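Local coordinates for decapping and exoribonuclease protein 1 (Kluyveromyces lactis, PDB 4GPS) that removes the NAD cap from capped RNAs, can also release a methylguanosine cap, and degrades RNA as a 5'-3' exoribonuclease with a divalent metal cation, at residues A[158-163]-A[177-182]. Sequence-based numbering, arbitrary orientation.
Sequences VILKEA and TFVSLR
Helical residues 158-163 run roughly antiparallel to strand residues 177-181 on one face of the strand, the segment axes 8.8 Å apart at 143°, with Leu160 opposite Ser180 at 7.1 Å between CA atoms. Within these segments Leu160 is the helix residue that touches the strand. With CG anti to its backbone N (chi1 -171°), its isobutyl group reaches straight out to the strand and its two methyls spread over the backbone of Ser180. CD2 comes down on Ser180 CA at 3.5 Å, and CD1 lies 3.8 Å from Ser180 O. Residues on either side of that serine complete the seat: Val179 CG1 meets Leu160 CG at 3.8 Å, the two side chains meeting at a slant, while Leu181 bends its CD2 back to within 4.4 Å of Leu160 CB. Ser180 itself turns its side chain to the other face, where OG donates to Leu181 O at 2.8 Å, 26° out of the carbonyl plane. No hydrogen bond joins helix to strand. Cutting Leu160 back to an alanine would remove CG and both methyls and is likely to open a gap over Val179 CG1 and the Ser180 backbone. Leu211 and Gln278, from the two strands that flank 176-181 in parallel, also touch Leu160, placing it over the middle of three strands. Just past the strand, Arg182 forms a salt bridge with the metal ligand Glu293. The contact thus joins a helix to the beta core of the PD-(D/E)XK nuclease-like fold of the DXO/Dom3Z family, close to the metal site through Arg182, and near the probable substrate-binding Glu280.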
loop_
_atom_site.group_PDB
_atom_site.type_symbol
_atom_site.label_atom_id
_atom_site.label_comp_id
_atom_site.label_asym_id
_atom_site.label_seq_id
_atom_site.Cartn_x
_atom_site.Cartn_y
_atom_site.Cartn_z
ATOM N N VAL A 158 -14.667 7.190 -6.161
ATOM C CA VAL A 158 -15.703 8.103 -5.665
ATOM C C VAL A 158 -15.420 8.605 -4.244
ATOM O O VAL A 158 -15.649 9.767 -3.939
ATOM C CB VAL A 158 -17.119 7.433 -5.700
ATOM C CG1 VAL A 158 -18.133 8.249 -4.889
ATOM C CG2 VAL A 158 -17.578 7.320 -7.132
ATOM N N ILE A 159 -14.949 7.721 -3.374
ATOM C CA ILE A 159 -14.635 8.097 -2.007
ATOM C C ILE A 159 -13.388 9.007 -1.916
ATOM O O ILE A 159 -13.351 9.919 -1.110
ATOM C CB ILE A 159 -14.437 6.840 -1.147
ATOM C CG1 ILE A 159 -15.781 6.122 -1.005
ATOM C CG2 ILE A 159 -13.865 7.225 0.220
ATOM C CD1 ILE A 159 -15.675 4.755 -0.368
ATOM N N LEU A 160 -12.381 8.740 -2.745
ATOM C CA LEU A 160 -11.155 9.526 -2.787
ATOM C C LEU A 160 -11.528 10.954 -3.118
ATOM O O LEU A 160 -11.008 11.885 -2.510
ATOM C CB LEU A 160 -10.213 9.014 -3.887
ATOM C CG LEU A 160 -8.809 9.622 -3.879
ATOM C CD1 LEU A 160 -8.146 9.279 -2.560
ATOM C CD2 LEU A 160 -7.975 9.093 -5.034
ATOM N N LYS A 161 -12.434 11.125 -4.081
ATOM C CA LYS A 161 -12.841 12.460 -4.463
ATOM C C LYS A 161 -13.650 13.180 -3.381
ATOM O O LYS A 161 -13.637 14.403 -3.314
ATOM C CB LYS A 161 -13.590 12.434 -5.793
ATOM C CG LYS A 161 -12.733 12.021 -6.977
ATOM C CD LYS A 161 -13.600 11.937 -8.212
ATOM C CE LYS A 161 -12.792 11.665 -9.471
ATOM N NZ LYS A 161 -13.675 11.509 -10.703
ATOM N N GLU A 162 -14.367 12.450 -2.537
ATOM C CA GLU A 162 -15.089 13.117 -1.451
ATOM C C GLU A 162 -14.037 13.489 -0.386
ATOM O O GLU A 162 -14.094 14.550 0.219
ATOM C CB GLU A 162 -16.113 12.188 -0.821
ATOM C CG GLU A 162 -17.197 11.716 -1.763
ATOM C CD GLU A 162 -18.188 12.804 -2.108
ATOM O OE1 GLU A 162 -18.587 13.574 -1.192
ATOM O OE2 GLU A 162 -18.570 12.870 -3.295
ATOM N N ALA A 163 -13.081 12.593 -0.156
ATOM C CA ALA A 163 -12.034 12.854 0.799
ATOM C C ALA A 163 -11.223 14.084 0.350
ATOM O O ALA A 163 -10.840 14.893 1.177
ATOM C CB ALA A 163 -11.127 11.630 0.937
ATOM N N THR A 177 0.256 18.282 -4.773
ATOM C CA THR A 177 -0.165 17.117 -4.000
ATOM C C THR A 177 -0.640 16.040 -4.963
ATOM O O THR A 177 -1.410 16.352 -5.860
ATOM C CB THR A 177 -1.355 17.452 -3.050
ATOM O OG1 THR A 177 -0.979 18.494 -2.143
ATOM C CG2 THR A 177 -1.733 16.223 -2.230
ATOM N N PHE A 178 -0.147 14.803 -4.844
ATOM C CA PHE A 178 -0.685 13.717 -5.690
ATOM C C PHE A 178 -1.763 13.100 -4.813
ATOM O O PHE A 178 -1.523 12.852 -3.616
ATOM C CB PHE A 178 0.342 12.631 -6.027
ATOM C CG PHE A 178 1.375 13.054 -7.029
ATOM C CD1 PHE A 178 2.450 13.864 -6.645
ATOM C CD2 PHE A 178 1.300 12.616 -8.344
ATOM C CE1 PHE A 178 3.438 14.230 -7.546
ATOM C CE2 PHE A 178 2.283 12.976 -9.253
ATOM C CZ PHE A 178 3.361 13.785 -8.856
ATOM N N VAL A 179 -2.941 12.882 -5.399
ATOM C CA VAL A 179 -4.118 12.318 -4.719
ATOM C C VAL A 179 -4.345 10.904 -5.256
ATOM O O VAL A 179 -4.533 10.723 -6.444
ATOM C CB VAL A 179 -5.342 13.203 -5.024
ATOM C CG1 VAL A 179 -6.581 12.727 -4.259
ATOM C CG2 VAL A 179 -4.993 14.654 -4.669
ATOM N N SER A 180 -4.370 9.894 -4.398
ATOM C CA SER A 180 -4.485 8.554 -4.942
ATOM C C SER A 180 -4.858 7.444 -3.956
ATOM O O SER A 180 -4.721 7.620 -2.749
ATOM C CB SER A 180 -3.122 8.232 -5.593
ATOM O OG SER A 180 -3.017 6.890 -6.007
ATOM N N LEU A 181 -5.347 6.306 -4.464
ATOM C CA LEU A 181 -5.588 5.164 -3.588
ATOM C C LEU A 181 -4.165 4.632 -3.310
ATOM O O LEU A 181 -3.273 4.748 -4.169
ATOM C CB LEU A 181 -6.383 4.090 -4.296
ATOM C CG LEU A 181 -7.729 4.600 -4.783
ATOM C CD1 LEU A 181 -8.337 3.578 -5.759
ATOM C CD2 LEU A 181 -8.623 4.894 -3.565
ATOM N N ARG A 182 -3.940 4.072 -2.123
ATOM C CA ARG A 182 -2.629 3.555 -1.768
ATOM C C ARG A 182 -2.065 2.536 -2.779
ATOM O O ARG A 182 -0.873 2.536 -3.074
ATOM C CB ARG A 182 -2.676 2.916 -0.387
ATOM C CG ARG A 182 -1.324 2.419 0.060
ATOM C CD ARG A 182 -1.347 1.993 1.501
ATOM N NE ARG A 182 -2.317 0.936 1.642
ATOM C CZ ARG A 182 -2.494 0.263 2.760
ATOM N NH1 ARG A 182 -1.750 0.543 3.821
ATOM N NH2 ARG A 182 -3.426 -0.671 2.823
#